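Side-chain contacts in amide synthase (Vibrio cholerae, PDB 1L5A), which probably catalyses amide bond formation in vibriobactin biosynthesis as a stand-alone condensation enzyme of the nonribosomal peptide synthetase type: residues R40-T45 against P69-Q74; V110-L113 against E117-I120; S327-P332 against L382-Q387; I378-A383 against S388-H393. All coordinates share one frame; numbering follows the deposited sequence.

Contact 1. Residues R40-T45 against P69-Q74; sequences RALHLT and PPIDYQ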
# COMPACT_ATOMS: atom_id res chain seq x y z
N ARG A 40 -20.71 33.62 -7.57
CA ARG A 40 -20.48 33.07 -6.23
C ARG A 40 -19.78 31.72 -6.42
O ARG A 40 -18.78 31.42 -5.76
CB ARG A 40 -21.81 32.86 -5.53
CG ARG A 40 -21.72 32.14 -4.20
CD ARG A 40 -21.06 32.99 -3.15
NE ARG A 40 -21.09 32.36 -1.83
CZ ARG A 40 -20.34 32.75 -0.81
NH1 ARG A 40 -19.48 33.76 -0.95
NH2 ARG A 40 -20.43 32.13 0.36
N ALA A 41 -20.33 30.91 -7.32
CA ALA A 41 -19.75 29.61 -7.62
C ALA A 41 -18.28 29.74 -7.99
O ALA A 41 -17.45 28.99 -7.46
CB ALA A 41 -20.51 28.95 -8.76
N LEU A 42 -17.93 30.70 -8.87
CA LEU A 42 -16.54 30.86 -9.26
C LEU A 42 -15.70 31.30 -8.07
O LEU A 42 -14.60 30.80 -7.88
CB LEU A 42 -16.40 31.85 -10.42
CG LEU A 42 -14.99 32.26 -10.89
CD1 LEU A 42 -14.24 31.07 -11.44
CD2 LEU A 42 -15.10 33.31 -11.95
N HIS A 43 -16.22 32.22 -7.27
CA HIS A 43 -15.53 32.71 -6.07
C HIS A 43 -15.30 31.56 -5.08
O HIS A 43 -14.27 31.49 -4.40
CB HIS A 43 -16.36 33.79 -5.38
CG HIS A 43 -15.90 34.12 -4.00
ND1 HIS A 43 -14.96 35.09 -3.74
CD2 HIS A 43 -16.21 33.57 -2.80
CE1 HIS A 43 -14.72 35.14 -2.44
NE2 HIS A 43 -15.47 34.22 -1.84
N LEU A 44 -16.28 30.68 -4.96
CA LEU A 44 -16.14 29.53 -4.07
C LEU A 44 -15.08 28.57 -4.62
O LEU A 44 -14.16 28.16 -3.89
CB LEU A 44 -17.48 28.80 -3.92
CG LEU A 44 -18.56 29.49 -3.05
CD1 LEU A 44 -19.80 28.62 -3.01
CD2 LEU A 44 -18.03 29.72 -1.63
N THR A 45 -15.19 28.21 -5.89
CA THR A 45 -14.23 27.28 -6.46
C THR A 45 -12.79 27.71 -6.25
O THR A 45 -11.95 26.91 -5.79
CB THR A 45 -14.46 27.09 -7.94
OG1 THR A 45 -15.77 26.58 -8.15
CG2 THR A 45 -13.44 26.11 -8.49
N PRO A 69 -7.74 34.62 -5.16
CA PRO A 69 -7.71 35.39 -6.41
C PRO A 69 -8.99 36.23 -6.62
O PRO A 69 -10.12 35.77 -6.39
CB PRO A 69 -7.57 34.30 -7.47
CG PRO A 69 -6.75 33.26 -6.78
CD PRO A 69 -7.38 33.21 -5.40
N PRO A 70 -8.83 37.49 -7.07
CA PRO A 70 -9.99 38.36 -7.32
C PRO A 70 -10.75 37.81 -8.52
O PRO A 70 -10.19 37.12 -9.36
CB PRO A 70 -9.37 39.72 -7.72
CG PRO A 70 -7.91 39.60 -7.36
CD PRO A 70 -7.56 38.14 -7.42
N ILE A 71 -12.03 38.11 -8.60
CA ILE A 71 -12.83 37.70 -9.74
C ILE A 71 -13.30 39.00 -10.39
O ILE A 71 -14.14 39.70 -9.84
CB ILE A 71 -14.05 36.91 -9.32
CG1 ILE A 71 -13.62 35.57 -8.74
CG2 ILE A 71 -14.96 36.73 -10.53
CD1 ILE A 71 -14.77 34.68 -8.40
N ASP A 72 -12.75 39.32 -11.55
CA ASP A 72 -13.11 40.53 -12.26
C ASP A 72 -14.36 40.29 -13.09
O ASP A 72 -14.34 39.55 -14.08
CB ASP A 72 -11.91 40.98 -13.12
CG ASP A 72 -12.25 42.17 -14.04
OD1 ASP A 72 -12.84 43.17 -13.56
OD2 ASP A 72 -11.90 42.11 -15.26
N TYR A 73 -15.47 40.88 -12.65
CA TYR A 73 -16.76 40.75 -13.35
C TYR A 73 -17.20 42.03 -14.08
O TYR A 73 -16.99 43.14 -13.59
CB TYR A 73 -17.86 40.38 -12.37
CG TYR A 73 -19.24 40.48 -12.97
CD1 TYR A 73 -19.66 39.58 -13.94
CD2 TYR A 73 -20.13 41.47 -12.58
CE1 TYR A 73 -20.93 39.65 -14.50
CE2 TYR A 73 -21.42 41.56 -13.14
CZ TYR A 73 -21.81 40.64 -14.09
OH TYR A 73 -23.08 40.69 -14.61
N GLN A 74 -17.83 41.86 -15.23
CA GLN A 74 -18.32 43.01 -15.97
C GLN A 74 -19.61 42.66 -16.69
O GLN A 74 -19.69 41.66 -17.40
CB GLN A 74 -17.28 43.52 -16.97
CG GLN A 74 -16.11 44.27 -16.33
CD GLN A 74 -15.02 44.66 -17.34
OE1 GLN A 74 -15.29 45.32 -18.35
NE2 GLN A 74 -13.78 44.26 -17.05
O HOH W 1 -12.41 35.75 -4.79
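The helix carrying R40-T45 comes nearest to segment 69-74 at H43 and I71, whose CA atoms lie 6.8 Å apart. On the 69-74 side I71 supplies nearly the whole contact, reaching the helix with the outer end of its side chain. The methyl CD1 lies by L42, with L42 CG 3.5 Å from I71 CD1, and also lies alongside the first carbon of the next side chain, H43 CB to I71 CD1 being 3.5 Å. Its other branch, CG2, faces one methyl of the leucine at 3.7 Å (I71 CG2 to L42 CD2). The two aliphatic chains cross at a slant. I71 holds CG1 opposite its carbonyl carbon (chi1 -68°) and extends onward to CD1, which carries that methyl as far as the helix.

The contact places helix 35-47 against the edge of the mixed five-stranded sheet in which strand 72-75 is one of the two outer strands, within a condensation domain of the CoA-dependent acyltransferase clan. L42 also packs on V110 of the neighbouring strand and on F137 of helix 131-150, so its side chain lies between helix 131-150 and the sheet.

H43 adds a polar link at the partly exposed margin. With CG swung away from the backbone N (chi1 167°), its imidazole stands beyond the apolar patch, and ND1 meets a water at 2.8 Å. That water donates to the backbone carbonyl of P69, 2.8 Å from P69 O, so ring and backbone are joined by one solvent molecule with no direct hydrogen bond between the segments.

Contact 2. Residues V110-L113 against E117-I120; sequences VYRL and EHLI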
# COMPACT_ATOMS: atom_id res chain seq x y z
N VAL A 110 -15.12 37.45 -15.70
CA VAL A 110 -16.45 36.98 -16.09
C VAL A 110 -17.18 38.08 -16.83
O VAL A 110 -17.14 39.24 -16.44
CB VAL A 110 -17.31 36.60 -14.86
CG1 VAL A 110 -18.63 36.01 -15.34
CG2 VAL A 110 -16.59 35.60 -13.98
N TYR A 111 -17.88 37.72 -17.90
CA TYR A 111 -18.62 38.71 -18.67
C TYR A 111 -20.05 38.32 -18.97
O TYR A 111 -20.31 37.26 -19.52
CB TYR A 111 -17.95 38.98 -20.03
CG TYR A 111 -16.53 39.41 -19.94
CD1 TYR A 111 -15.49 38.47 -20.08
CD2 TYR A 111 -16.19 40.73 -19.69
CE1 TYR A 111 -14.16 38.85 -19.95
CE2 TYR A 111 -14.86 41.12 -19.57
CZ TYR A 111 -13.85 40.17 -19.69
OH TYR A 111 -12.54 40.53 -19.49
N ARG A 112 -20.97 39.21 -18.63
CA ARG A 112 -22.36 38.98 -18.95
C ARG A 112 -22.47 39.74 -20.28
O ARG A 112 -22.43 40.97 -20.32
CB ARG A 112 -23.28 39.59 -17.88
CG ARG A 112 -24.77 39.43 -18.16
CD ARG A 112 -25.62 39.88 -16.98
NE ARG A 112 -26.97 40.28 -17.38
CZ ARG A 112 -28.06 39.52 -17.25
NH1 ARG A 112 -28.00 38.31 -16.72
NH2 ARG A 112 -29.22 39.99 -17.68
N LEU A 113 -22.57 39.00 -21.38
CA LEU A 113 -22.68 39.61 -22.70
C LEU A 113 -24.12 40.00 -22.97
O LEU A 113 -24.39 41.07 -23.51
CB LEU A 113 -22.19 38.62 -23.75
CG LEU A 113 -20.75 38.14 -23.54
CD1 LEU A 113 -20.42 37.00 -24.48
CD2 LEU A 113 -19.81 39.32 -23.75
N GLU A 117 -26.11 35.00 -22.46
CA GLU A 117 -24.74 34.77 -22.89
C GLU A 117 -23.71 35.23 -21.86
O GLU A 117 -23.67 36.41 -21.50
CB GLU A 117 -24.48 35.50 -24.23
CG GLU A 117 -25.33 35.04 -25.43
CD GLU A 117 -25.19 33.53 -25.77
OE1 GLU A 117 -24.14 32.90 -25.49
OE2 GLU A 117 -26.14 32.97 -26.35
N HIS A 118 -22.89 34.30 -21.41
CA HIS A 118 -21.83 34.61 -20.44
C HIS A 118 -20.47 34.08 -20.91
O HIS A 118 -20.37 33.02 -21.56
CB HIS A 118 -22.13 34.00 -19.06
CG HIS A 118 -23.23 34.69 -18.32
ND1 HIS A 118 -24.57 34.49 -18.62
CD2 HIS A 118 -23.20 35.61 -17.33
CE1 HIS A 118 -25.31 35.27 -17.85
NE2 HIS A 118 -24.50 35.95 -17.05
N LEU A 119 -19.42 34.81 -20.57
CA LEU A 119 -18.08 34.42 -20.95
C LEU A 119 -17.18 34.37 -19.73
O LEU A 119 -16.99 35.39 -19.06
CB LEU A 119 -17.48 35.40 -21.95
CG LEU A 119 -16.19 34.90 -22.60
CD1 LEU A 119 -16.47 33.59 -23.30
CD2 LEU A 119 -15.66 35.94 -23.58
N ILE A 120 -16.64 33.19 -19.43
CA ILE A 120 -15.73 33.00 -18.31
C ILE A 120 -14.34 32.74 -18.84
O ILE A 120 -14.13 31.88 -19.69
CB ILE A 120 -16.11 31.78 -17.47
CG1 ILE A 120 -17.43 32.03 -16.75
CG2 ILE A 120 -15.02 31.50 -16.47
CD1 ILE A 120 -18.09 30.76 -16.29
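Y111 and L119 form the hydrogen-bonded pair of an antiparallel hairpin, strands 107-114 and 117-125. Y111 N donates a hydrogen bond to L119 O at 2.8 Å, and L119 N donates one back to Y111 O, also at 2.8 Å and in the carbonyl plane. A third rung, L113 N to E117 O at 2.8 Å, lies toward the turn. R112 with H118, between the rungs, and V110 with I120, beyond them, are non-hydrogen-bonded pairs; the backbones of V110 and R112 bond outward to strand 72-75 and, from R112, also to L76, and H118 pairs with L29.

On the face bearing Y111 and L119, their CB atoms pack at 4.1 Å, and L113 CD1 lies 4.2 Å from L119 CB. Y111 OH bonds Q109. E117 turns its carboxylate away from the hairpin partner, where OE1 meets R28 in a salt bridge and T30 in a hydrogen bond.

On the other face R112, with CG anti to N (chi1 179°) and the chain extended on to NE, runs beside the H118 imidazole, R112 CG being 3.7 Å from H118 NE2. H118 NE2 and R112 NH1 both bond the T35 hydroxyl. The nearby guanidinium may make a charged H118 less favourable, though D75, a long, weak partner of R112 NE, could offset this.

Contact 3. Residues S327-P332 against L382-Q387; sequences SYFMSP and LASYPQ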
# COMPACT_ATOMS: atom_id res chain seq x y z
N SER A 327 17.94 18.36 -21.30
CA SER A 327 16.60 17.82 -21.11
C SER A 327 16.30 16.84 -22.24
O SER A 327 16.96 16.87 -23.27
CB SER A 327 15.56 18.95 -21.12
OG SER A 327 15.62 19.68 -22.34
N TYR A 328 15.32 15.97 -22.04
CA TYR A 328 14.96 15.03 -23.10
C TYR A 328 14.02 15.67 -24.11
O TYR A 328 13.18 16.53 -23.76
CB TYR A 328 14.25 13.81 -22.53
CG TYR A 328 15.10 12.91 -21.66
CD1 TYR A 328 14.67 12.51 -20.40
CD2 TYR A 328 16.31 12.41 -22.14
CE1 TYR A 328 15.40 11.61 -19.64
CE2 TYR A 328 17.05 11.52 -21.39
CZ TYR A 328 16.60 11.12 -20.15
OH TYR A 328 17.32 10.22 -19.43
N PHE A 329 14.14 15.22 -25.35
CA PHE A 329 13.27 15.70 -26.41
C PHE A 329 12.07 14.78 -26.33
O PHE A 329 12.09 13.67 -26.86
CB PHE A 329 13.97 15.56 -27.76
CG PHE A 329 13.18 16.11 -28.91
CD1 PHE A 329 12.78 17.44 -28.93
CD2 PHE A 329 12.87 15.30 -30.01
CE1 PHE A 329 12.09 17.97 -30.02
CE2 PHE A 329 12.17 15.83 -31.11
CZ PHE A 329 11.78 17.17 -31.11
N MET A 330 11.01 15.21 -25.66
CA MET A 330 9.85 14.34 -25.51
C MET A 330 8.98 14.27 -26.76
O MET A 330 7.85 14.73 -26.77
CB MET A 330 9.03 14.76 -24.30
CG MET A 330 9.82 14.54 -23.01
SD MET A 330 9.29 15.48 -21.58
CE MET A 330 10.84 15.60 -20.60
N SER A 331 9.52 13.66 -27.80
CA SER A 331 8.78 13.52 -29.05
C SER A 331 9.17 12.22 -29.74
O SER A 331 10.31 11.80 -29.66
CB SER A 331 9.08 14.70 -29.98
OG SER A 331 8.27 14.63 -31.13
N PRO A 332 8.23 11.56 -30.40
CA PRO A 332 6.81 11.92 -30.57
C PRO A 332 6.02 11.81 -29.24
O PRO A 332 6.36 11.04 -28.36
CB PRO A 332 6.33 10.94 -31.64
CG PRO A 332 7.18 9.75 -31.43
CD PRO A 332 8.56 10.36 -31.18
N LEU A 382 7.43 23.43 -36.22
CA LEU A 382 8.40 23.42 -37.31
C LEU A 382 9.82 23.83 -36.93
O LEU A 382 10.76 23.53 -37.66
CB LEU A 382 7.88 24.26 -38.48
CG LEU A 382 6.58 23.66 -39.05
CD1 LEU A 382 6.21 24.29 -40.38
CD2 LEU A 382 6.77 22.15 -39.24
N ALA A 383 9.98 24.47 -35.78
CA ALA A 383 11.29 24.89 -35.31
C ALA A 383 12.04 23.75 -34.61
O ALA A 383 13.21 23.89 -34.26
CB ALA A 383 11.14 26.07 -34.36
N SER A 384 11.36 22.63 -34.39
CA SER A 384 12.00 21.50 -33.72
C SER A 384 11.49 20.17 -34.27
O SER A 384 11.64 19.13 -33.64
CB SER A 384 11.74 21.55 -32.21
OG SER A 384 10.35 21.42 -31.93
N TYR A 385 10.87 20.21 -35.45
CA TYR A 385 10.35 18.99 -36.06
C TYR A 385 10.17 19.27 -37.54
O TYR A 385 9.53 20.24 -37.92
CB TYR A 385 9.03 18.59 -35.42
CG TYR A 385 8.58 17.22 -35.85
CD1 TYR A 385 9.15 16.07 -35.30
CD2 TYR A 385 7.65 17.07 -36.87
CE1 TYR A 385 8.81 14.80 -35.75
CE2 TYR A 385 7.30 15.79 -37.34
CZ TYR A 385 7.89 14.66 -36.77
OH TYR A 385 7.56 13.41 -37.22
N PRO A 386 10.72 18.41 -38.41
CA PRO A 386 10.62 18.58 -39.86
C PRO A 386 9.21 18.64 -40.42
O PRO A 386 8.41 17.73 -40.21
CB PRO A 386 11.42 17.40 -40.39
CG PRO A 386 11.20 16.36 -39.33
CD PRO A 386 11.39 17.14 -38.07
N GLN A 387 8.93 19.71 -41.15
CA GLN A 387 7.61 19.90 -41.74
C GLN A 387 7.13 18.77 -42.64
O GLN A 387 5.96 18.42 -42.61
CB GLN A 387 7.54 21.20 -42.54
CG GLN A 387 6.23 21.30 -43.31
CD GLN A 387 6.09 22.57 -44.11
OE1 GLN A 387 7.03 22.99 -44.79
NE2 GLN A 387 4.91 23.18 -44.06
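F329 points its ring at the turn after strand 374-381, and the tip atom CZ comes 3.2 Å from S384 O, which meets the ring obliquely. The ring gets there because CG stands opposite the backbone N (chi1 -176°), which carries it toward the 382-387 loop. Its neighbouring atom CE1 is 4.2 Å from S384 CB. The serine is itself held in place: its hydroxyl bonds D381 OD2 and the backbone N of G361.

An inverse gamma turn is centred on M330, with S331 N donating to F329 O at 2.7 Å. The tight turn brings F329 and S331 to face the same partner loop. Both loops belong to the half of the condensation domain built on the mixed sheet of strands 208-214, 374-381, 362-368 and 333-337: residues 327-332 lead into one of its two outer strands, 333-337, while 382-387 join strand 374-381 to helix 387-409.

S331 follows, with OG only loosely near the Y385 ring, 4.5 Å from its CD1; that hydroxyl bonds I362 N. One face of the Y385 ring is lined by its successor, P386 CD lying 3.6 Å above the plane toward the rim. P332, preceded by a cis peptide bond, packs on I362 and F364 of strand 362-368, and Y385 rests on I362 too.

Contact 4. Residues I378-A383 against S388-H393; sequences ITADLA and SHWQSH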
# COMPACT_ATOMS: atom_id res chain seq x y z
N ILE A 378 -3.00 16.51 -35.23
CA ILE A 378 -1.58 16.28 -35.46
C ILE A 378 -0.91 17.64 -35.48
O ILE A 378 -1.03 18.39 -36.43
CB ILE A 378 -1.34 15.57 -36.81
CG1 ILE A 378 -2.30 14.39 -36.96
CG2 ILE A 378 0.09 15.08 -36.89
CD1 ILE A 378 -2.18 13.36 -35.88
N THR A 379 -0.19 17.97 -34.41
CA THR A 379 0.48 19.25 -34.28
C THR A 379 2.01 19.13 -34.21
O THR A 379 2.54 18.29 -33.49
CB THR A 379 0.01 19.97 -33.02
OG1 THR A 379 -1.38 20.26 -33.15
CG2 THR A 379 0.80 21.24 -32.79
N ALA A 380 2.70 19.98 -34.96
CA ALA A 380 4.15 19.96 -34.97
C ALA A 380 4.70 21.37 -34.84
O ALA A 380 4.07 22.33 -35.26
CB ALA A 380 4.66 19.35 -36.26
N ASP A 381 5.86 21.47 -34.21
CA ASP A 381 6.54 22.75 -34.06
C ASP A 381 7.63 22.70 -35.13
O ASP A 381 8.64 22.01 -34.98
CB ASP A 381 7.17 22.86 -32.68
CG ASP A 381 8.33 23.84 -32.65
OD1 ASP A 381 8.32 24.79 -33.46
OD2 ASP A 381 9.24 23.65 -31.80
N LEU A 382 7.43 23.43 -36.22
CA LEU A 382 8.40 23.42 -37.31
C LEU A 382 9.82 23.83 -36.93
O LEU A 382 10.76 23.53 -37.66
CB LEU A 382 7.88 24.26 -38.48
CG LEU A 382 6.58 23.66 -39.05
CD1 LEU A 382 6.21 24.29 -40.38
CD2 LEU A 382 6.77 22.15 -39.24
N ALA A 383 9.98 24.47 -35.78
CA ALA A 383 11.29 24.89 -35.31
C ALA A 383 12.04 23.75 -34.61
O ALA A 383 13.21 23.89 -34.26
CB ALA A 383 11.14 26.07 -34.36
N SER A 388 8.02 18.21 -43.44
CA SER A 388 7.60 17.14 -44.35
C SER A 388 7.09 15.93 -43.60
O SER A 388 6.05 15.38 -43.95
CB SER A 388 8.74 16.75 -45.31
OG SER A 388 9.91 16.35 -44.62
N HIS A 389 7.80 15.53 -42.55
CA HIS A 389 7.36 14.38 -41.76
C HIS A 389 5.97 14.69 -41.21
O HIS A 389 5.07 13.85 -41.25
CB HIS A 389 8.35 14.09 -40.62
CG HIS A 389 9.70 13.62 -41.09
ND1 HIS A 389 10.73 13.33 -40.23
CD2 HIS A 389 10.18 13.40 -42.34
CE1 HIS A 389 11.79 12.95 -40.92
NE2 HIS A 389 11.49 12.98 -42.20
N TRP A 390 5.78 15.91 -40.72
CA TRP A 390 4.48 16.29 -40.22
C TRP A 390 3.46 16.10 -41.34
O TRP A 390 2.37 15.56 -41.11
CB TRP A 390 4.49 17.73 -39.76
CG TRP A 390 3.14 18.24 -39.42
CD1 TRP A 390 2.42 17.98 -38.30
CD2 TRP A 390 2.34 19.10 -40.23
NE1 TRP A 390 1.21 18.63 -38.35
CE2 TRP A 390 1.13 19.33 -39.52
CE3 TRP A 390 2.52 19.71 -41.48
CZ2 TRP A 390 0.11 20.14 -40.03
CZ3 TRP A 390 1.50 20.51 -41.98
CH2 TRP A 390 0.32 20.72 -41.25
N GLN A 391 3.81 16.54 -42.55
CA GLN A 391 2.92 16.40 -43.72
C GLN A 391 2.52 14.93 -43.83
O GLN A 391 1.34 14.57 -43.87
CB GLN A 391 3.65 16.76 -45.02
CG GLN A 391 4.14 18.20 -45.17
CD GLN A 391 3.08 19.15 -45.70
OE1 GLN A 391 3.34 20.34 -45.85
NE2 GLN A 391 1.88 18.63 -45.98
N SER A 392 3.54 14.08 -43.90
CA SER A 392 3.36 12.65 -44.03
C SER A 392 2.41 12.06 -42.97
O SER A 392 1.52 11.26 -43.30
CB SER A 392 4.74 11.97 -43.96
OG SER A 392 4.65 10.58 -44.24
N HIS A 393 2.59 12.46 -41.71
CA HIS A 393 1.74 11.95 -40.63
C HIS A 393 0.30 12.35 -40.85
O HIS A 393 -0.61 11.53 -40.65
CB HIS A 393 2.21 12.44 -39.24
CG HIS A 393 3.40 11.70 -38.70
ND1 HIS A 393 3.36 10.35 -38.39
CD2 HIS A 393 4.65 12.11 -38.40
CE1 HIS A 393 4.54 9.97 -37.92
NE2 HIS A 393 5.34 11.02 -37.92
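W390 reaches from the helix to the backbone of the strand, its NE1 donating to I378 O over 3.0 Å. The bond is nearly straight at the proton (172°) and lies in the indole plane, yet it meets the carbonyl from above, 59° out of the C=O plane; S210 OG adds a weak second bond to the same oxygen. CG opposite the backbone N (chi1 171°) carries the indole to the strand.

The close packing gathers here. A380 CB sits obliquely by the pyrrole part of the ring, nearest CD1, and I378 CG2 approaches the same corner, 4.0 Å from W390 CD1. One helical turn on, H393 CB touches I378 CG2 at 4.1 Å, while its imidazole leads away to bond Y245 and E250 and to meet the F364 ring edge-to-face. Strand and helix run antiparallel, their axes 9.0 Å apart, in a strand-turn-helix unit that lays helix 387-409 over the sheet.

The margins are looser. The L382 side chain stays clear of the helix segment, and S388, H389, Q391 and S392 occupy the exposed side of the helix. T379 points away from the helix, where its hydroxyl bonds S210. In an otherwise apolar interface, the indole N-H is thus satisfied by a strand carbonyl, which, with the packing of A380 and I378, probably holds the ring's rotation.

Overall arrangement
The four contacts fall into two pairs. Contacts 1 and 2 have centres 12 Å apart and share the five-stranded sheet: D72 O lies 2.8 Å from V110 N, and Q74 N 3.0 Å from V110 O. Contacts 3 and 4, 9 Å apart, overlap in L382 and A383, and Y385 of contact 3 touches both A380 and W390 of contact 4. Between the pairs the separation is large, 36 Å from the centre of contact 2 to that of contact 4 and about 22 Å between nearest atoms. Strand 117-125 of contact 2 runs into the HHxxxDG sequence, the signature associated with the active site of condensation domains; contact 4 involves a strand of the other sheet, and contact 3 joins loops next to it.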